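Local structure of Sso-CP2 metallo-carboxypetidase (Sulfolobus solfataricus, 4MMO) at residues A[28-42]-A[45-58]. The protein is a zinc-binding metallo-carboxypeptidase of the M20 family that probably cleaves residues from the C-terminal ends of peptides. Sequence-based numbering, arbitrary orientation.
Sequences ANYLKETVEKLLGVK and LEKTKGHPVVYAEI
L45 lodges its forked end in the groove between A28, N29 and K32 on helix 24-39. L45 CD1 meets the amide of N29, 3.3 Å from OD1, the two side chains crossing at about a right angle, while L45 CD2 lies 3.6 Å from A28 CB; K32 CD runs past L45 CG. An alanine in place of L45 would probably open a gap over A28 and N29 and take away the contact made by K32 CD. Beside it, V54 straddles the helix surface: V54 CG1, anti to its backbone N (chi1 -174°), reaches 3.9 Å from K32 CA, and V54 CG2 nears A28 O. Further along, A56 is a shallow spot that admits V35 CG1, L39 CD1 meets I58 CD1 at 3.7 Å, and V41 bulges over E57 O and I58 CG1. These matches are consistent with helix 28-39 and strand 53-58 running 9° from parallel, helix 24-39 packing on one face of the six-stranded mixed sheet of the zinc-binding part of the M20 fold, over edge strand 43-46 and its neighbour 53-58. L31 lies about 8 Å from zinc ligand H71, side chain to side chain. Direct contact is essentially apolar and waters bridge K32 NZ to L45 N and K42 O to E57 N, implying cohesion by shape and burial.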
loop_
_atom_site.group_PDB
_atom_site.type_symbol
_atom_site.label_atom_id
_atom_site.label_comp_id
_atom_site.label_asym_id
_atom_site.label_seq_id
_atom_site.Cartn_x
_atom_site.Cartn_y
_atom_site.Cartn_z
ATOM N N ALA A 28 -14.617 9.020 -30.346
ATOM C CA ALA A 28 -14.460 10.394 -30.811
ATOM C C ALA A 28 -14.896 10.539 -32.265
ATOM O O ALA A 28 -15.489 11.548 -32.643
ATOM C CB ALA A 28 -13.018 10.850 -30.645
ATOM N N ASN A 29 -14.603 9.531 -33.079
ATOM C CA ASN A 29 -14.975 9.565 -34.489
ATOM C C ASN A 29 -16.471 9.385 -34.688
ATOM O O ASN A 29 -17.078 10.052 -35.522
ATOM C CB ASN A 29 -14.217 8.494 -35.277
ATOM C CG ASN A 29 -13.011 9.055 -36.000
ATOM O OD1 ASN A 29 -13.149 9.824 -36.951
ATOM N ND2 ASN A 29 -11.819 8.674 -35.552
ATOM N N TYR A 30 -17.056 8.466 -33.928
ATOM C CA TYR A 30 -18.491 8.255 -33.954
ATOM C C TYR A 30 -19.182 9.542 -33.519
ATOM O O TYR A 30 -20.144 9.992 -34.146
ATOM C CB TYR A 30 -18.873 7.107 -33.019
ATOM C CG TYR A 30 -20.340 7.072 -32.658
ATOM C CD1 TYR A 30 -21.259 6.417 -33.467
ATOM C CD2 TYR A 30 -20.806 7.696 -31.506
ATOM C CE1 TYR A 30 -22.602 6.383 -33.137
ATOM C CE2 TYR A 30 -22.149 7.670 -31.171
ATOM C CZ TYR A 30 -23.042 7.014 -31.991
ATOM O OH TYR A 30 -24.376 6.983 -31.662
ATOM N N LEU A 31 -18.672 10.141 -32.448
ATOM C CA LEU A 31 -19.281 11.343 -31.891
ATOM C C LEU A 31 -19.228 12.473 -32.909
ATOM O O LEU A 31 -20.225 13.156 -33.128
ATOM C CB LEU A 31 -18.598 11.748 -30.582
ATOM C CG LEU A 31 -19.258 12.874 -29.777
ATOM C CD1 LEU A 31 -20.733 12.584 -29.474
ATOM C CD2 LEU A 31 -18.486 13.099 -28.485
ATOM N N LYS A 32 -18.078 12.655 -33.548
ATOM C CA LYS A 32 -17.955 13.651 -34.608
ATOM C C LYS A 32 -19.021 13.423 -35.678
ATOM O O LYS A 32 -19.734 14.349 -36.063
ATOM C CB LYS A 32 -16.567 13.602 -35.247
ATOM C CG LYS A 32 -16.417 14.503 -36.475
ATOM C CD LYS A 32 -15.192 14.155 -37.301
ATOM C CE LYS A 32 -15.416 14.472 -38.777
ATOM N NZ LYS A 32 -14.240 15.127 -39.411
ATOM N N GLU A 33 -19.118 12.186 -36.153
ATOM C CA GLU A 33 -20.054 11.842 -37.220
ATOM C C GLU A 33 -21.490 12.054 -36.775
ATOM O O GLU A 33 -22.319 12.555 -37.530
ATOM C CB GLU A 33 -19.855 10.385 -37.647
ATOM C CG GLU A 33 -18.551 10.134 -38.391
ATOM C CD GLU A 33 -18.198 8.659 -38.476
ATOM O OE1 GLU A 33 -19.096 7.813 -38.274
ATOM O OE2 GLU A 33 -17.018 8.346 -38.739
ATOM N N THR A 34 -21.774 11.665 -35.539
ATOM C CA THR A 34 -23.108 11.781 -34.981
ATOM C C THR A 34 -23.532 13.247 -34.858
ATOM O O THR A 34 -24.682 13.590 -35.125
ATOM C CB THR A 34 -23.170 11.105 -33.607
ATOM O OG1 THR A 34 -22.767 9.735 -33.736
ATOM C CG2 THR A 34 -24.576 11.168 -33.031
ATOM N N VAL A 35 -22.603 14.108 -34.452
ATOM C CA VAL A 35 -22.893 15.534 -34.332
ATOM C C VAL A 35 -23.302 16.095 -35.689
ATOM O O VAL A 35 -24.294 16.815 -35.795
ATOM C CB VAL A 35 -21.680 16.316 -33.771
ATOM C CG1 VAL A 35 -21.854 17.824 -33.952
ATOM C CG2 VAL A 35 -21.478 15.994 -32.300
ATOM N N GLU A 36 -22.536 15.755 -36.721
ATOM C CA GLU A 36 -22.818 16.218 -38.075
ATOM C C GLU A 36 -24.167 15.704 -38.559
ATOM O O GLU A 36 -24.933 16.436 -39.181
ATOM C CB GLU A 36 -21.715 15.760 -39.031
ATOM C CG GLU A 36 -20.354 16.355 -38.716
ATOM C CD GLU A 36 -19.277 15.908 -39.680
ATOM O OE1 GLU A 36 -19.299 14.731 -40.095
ATOM O OE2 GLU A 36 -18.407 16.735 -40.023
ATOM N N LYS A 37 -24.451 14.439 -38.270
ATOM C CA LYS A 37 -25.710 13.824 -38.666
ATOM C C LYS A 37 -26.892 14.545 -38.030
ATOM O O LYS A 37 -27.839 14.932 -38.715
ATOM C CB LYS A 37 -25.722 12.349 -38.255
ATOM C CG LYS A 37 -27.013 11.603 -38.571
ATOM C CD LYS A 37 -27.099 10.314 -37.771
ATOM C CE LYS A 37 -28.430 9.614 -37.976
ATOM N NZ LYS A 37 -28.559 9.039 -39.342
ATOM N N LEU A 38 -26.830 14.722 -36.714
ATOM C CA LEU A 38 -27.963 15.239 -35.954
ATOM C C LEU A 38 -28.205 16.732 -36.164
ATOM O O LEU A 38 -29.349 17.155 -36.288
ATOM C CB LEU A 38 -27.774 14.947 -34.463
ATOM C CG LEU A 38 -27.753 13.468 -34.067
ATOM C CD1 LEU A 38 -27.433 13.313 -32.589
ATOM C CD2 LEU A 38 -29.074 12.792 -34.394
ATOM N N LEU A 39 -27.135 17.522 -36.208
ATOM C CA LEU A 39 -27.263 18.978 -36.263
ATOM C C LEU A 39 -27.068 19.548 -37.667
ATOM O O LEU A 39 -27.448 20.685 -37.934
ATOM C CB LEU A 39 -26.266 19.633 -35.304
ATOM C CG LEU A 39 -26.266 19.099 -33.870
ATOM C CD1 LEU A 39 -25.378 19.966 -32.993
ATOM C CD2 LEU A 39 -27.676 19.007 -33.289
ATOM N N GLY A 40 -26.471 18.765 -38.559
ATOM C CA GLY A 40 -26.281 19.195 -39.934
ATOM C C GLY A 40 -25.228 20.278 -40.102
ATOM O O GLY A 40 -25.252 21.029 -41.076
ATOM N N VAL A 41 -24.306 20.360 -39.147
ATOM C CA VAL A 41 -23.172 21.276 -39.231
ATOM C C VAL A 41 -21.890 20.467 -39.362
ATOM O O VAL A 41 -21.910 19.244 -39.249
ATOM C CB VAL A 41 -23.064 22.175 -37.978
ATOM C CG1 VAL A 41 -24.283 23.066 -37.857
ATOM C CG2 VAL A 41 -22.888 21.332 -36.712
ATOM N N LYS A 42 -20.778 21.156 -39.590
ATOM C CA LYS A 42 -19.475 20.509 -39.655
ATOM C C LYS A 42 -18.891 20.328 -38.253
ATOM O O LYS A 42 -18.855 21.271 -37.459
ATOM C CB LYS A 42 -18.527 21.337 -40.529
ATOM C CG LYS A 42 -17.097 20.820 -40.589
ATOM C CD LYS A 42 -16.346 21.419 -41.772
ATOM C CE LYS A 42 -14.958 21.900 -41.383
ATOM N NZ LYS A 42 -15.009 23.105 -40.508
ATOM N N LEU A 45 -12.604 16.654 -35.498
ATOM C CA LEU A 45 -11.676 16.023 -34.570
ATOM C C LEU A 45 -10.413 16.858 -34.549
ATOM O O LEU A 45 -9.708 16.957 -35.555
ATOM C CB LEU A 45 -11.326 14.599 -35.000
ATOM C CG LEU A 45 -12.305 13.469 -34.689
ATOM C CD1 LEU A 45 -11.722 12.154 -35.165
ATOM C CD2 LEU A 45 -12.614 13.398 -33.207
ATOM N N GLU A 46 -10.136 17.465 -33.402
ATOM C CA GLU A 46 -8.957 18.302 -33.244
ATOM C C GLU A 46 -7.941 17.599 -32.361
ATOM O O GLU A 46 -8.283 17.040 -31.317
ATOM C CB GLU A 46 -9.354 19.666 -32.686
ATOM C CG GLU A 46 -10.092 20.509 -33.718
ATOM C CD GLU A 46 -10.717 21.754 -33.139
ATOM O OE1 GLU A 46 -10.916 21.807 -31.909
ATOM O OE2 GLU A 46 -11.014 22.681 -33.918
ATOM N N LYS A 47 -6.691 17.616 -32.806
ATOM C CA LYS A 47 -5.635 16.852 -32.162
ATOM C C LYS A 47 -5.105 17.556 -30.923
ATOM O O LYS A 47 -5.091 18.786 -30.845
ATOM C CB LYS A 47 -4.490 16.608 -33.147
ATOM N N THR A 48 -4.683 16.756 -29.952
ATOM C CA THR A 48 -3.996 17.256 -28.773
ATOM C C THR A 48 -2.812 16.337 -28.528
ATOM O O THR A 48 -2.631 15.352 -29.243
ATOM C CB THR A 48 -4.909 17.255 -27.530
ATOM O OG1 THR A 48 -5.234 15.907 -27.167
ATOM C CG2 THR A 48 -6.192 18.031 -27.802
ATOM N N LYS A 49 -2.010 16.647 -27.516
ATOM C CA LYS A 49 -0.881 15.798 -27.158
ATOM C C LYS A 49 -1.353 14.426 -26.674
ATOM O O LYS A 49 -0.545 13.511 -26.501
ATOM C CB LYS A 49 -0.033 16.471 -26.080
ATOM C CG LYS A 49 0.648 17.761 -26.521
ATOM C CD LYS A 49 1.542 18.306 -25.416
ATOM C CE LYS A 49 2.343 19.515 -25.874
ATOM N NZ LYS A 49 1.530 20.762 -25.900
ATOM N N GLY A 50 -2.659 14.296 -26.451
ATOM C CA GLY A 50 -3.263 13.031 -26.064
ATOM C C GLY A 50 -4.541 12.760 -26.841
ATOM O O GLY A 50 -4.582 12.910 -28.063
ATOM N N HIS A 51 -5.593 12.370 -26.129
ATOM C CA HIS A 51 -6.858 12.027 -26.770
ATOM C C HIS A 51 -7.453 13.239 -27.489
ATOM O O HIS A 51 -7.261 14.377 -27.060
ATOM C CB HIS A 51 -7.830 11.469 -25.734
ATOM C CG HIS A 51 -7.292 10.285 -24.989
ATOM N ND1 HIS A 51 -6.384 9.411 -25.546
ATOM C CD2 HIS A 51 -7.528 9.836 -23.734
ATOM C CE1 HIS A 51 -6.087 8.470 -24.666
ATOM N NE2 HIS A 51 -6.767 8.704 -23.561
ATOM N N PRO A 52 -8.171 12.999 -28.596
ATOM C CA PRO A 52 -8.639 14.108 -29.430
ATOM C C PRO A 52 -9.877 14.796 -28.867
ATOM O O PRO A 52 -10.578 14.236 -28.024
ATOM C CB PRO A 52 -8.982 13.419 -30.749
ATOM C CG PRO A 52 -9.440 12.067 -30.336
ATOM C CD PRO A 52 -8.625 11.698 -29.117
ATOM N N VAL A 53 -10.131 16.006 -29.353
ATOM C CA VAL A 53 -11.283 16.797 -28.947
ATOM C C VAL A 53 -12.247 16.927 -30.121
ATOM O O VAL A 53 -11.829 17.197 -31.248
ATOM C CB VAL A 53 -10.834 18.205 -28.478
ATOM C CG1 VAL A 53 -11.998 19.180 -28.426
ATOM C CG2 VAL A 53 -10.164 18.118 -27.117
ATOM N N VAL A 54 -13.534 16.727 -29.857
ATOM C CA VAL A 54 -14.560 16.971 -30.865
ATOM C C VAL A 54 -15.100 18.383 -30.695
ATOM O O VAL A 54 -15.550 18.758 -29.613
ATOM C CB VAL A 54 -15.730 15.984 -30.754
ATOM C CG1 VAL A 54 -16.702 16.194 -31.910
ATOM C CG2 VAL A 54 -15.225 14.553 -30.736
ATOM N N TYR A 55 -15.053 19.157 -31.774
ATOM C CA TYR A 55 -15.519 20.531 -31.762
ATOM C C TYR A 55 -16.529 20.769 -32.874
ATOM O O TYR A 55 -16.422 20.195 -33.955
ATOM C CB TYR A 55 -14.347 21.502 -31.914
ATOM C CG TYR A 55 -14.782 22.945 -31.996
ATOM C CD1 TYR A 55 -15.105 23.657 -30.848
ATOM C CD2 TYR A 55 -14.883 23.594 -33.219
ATOM C CE1 TYR A 55 -15.506 24.975 -30.914
ATOM C CE2 TYR A 55 -15.286 24.915 -33.295
ATOM C CZ TYR A 55 -15.599 25.600 -32.138
ATOM O OH TYR A 55 -16.004 26.917 -32.199
ATOM N N ALA A 56 -17.514 21.620 -32.595
ATOM C CA ALA A 56 -18.492 22.020 -33.599
ATOM C C ALA A 56 -19.128 23.341 -33.205
ATOM O O ALA A 56 -19.264 23.649 -32.018
ATOM C CB ALA A 56 -19.558 20.948 -33.765
ATOM N N GLU A 57 -19.506 24.119 -34.211
ATOM C CA GLU A 57 -20.187 25.382 -33.989
ATOM C C GLU A 57 -21.532 25.362 -34.694
ATOM O O GLU A 57 -21.622 24.997 -35.865
ATOM C CB GLU A 57 -19.342 26.549 -34.501
ATOM C CG GLU A 57 -19.996 27.908 -34.292
ATOM C CD GLU A 57 -19.077 29.059 -34.643
ATOM O OE1 GLU A 57 -18.009 28.812 -35.240
ATOM O OE2 GLU A 57 -19.424 30.214 -34.321
ATOM N N ILE A 58 -22.572 25.734 -33.957
ATOM C CA ILE A 58 -23.898 25.931 -34.519
ATOM C C ILE A 58 -24.202 27.421 -34.449
ATOM O O ILE A 58 -24.574 27.937 -33.396
ATOM C CB ILE A 58 -24.974 25.142 -33.744
ATOM C CG1 ILE A 58 -24.626 23.652 -33.709
ATOM C CG2 ILE A 58 -26.344 25.334 -34.379
ATOM C CD1 ILE A 58 -23.813 23.237 -32.502
HETATM O O HOH W 1 -11.818 16.434 -38.619
HETATM O O HOH W 2 -18.533 23.810 -37.041
#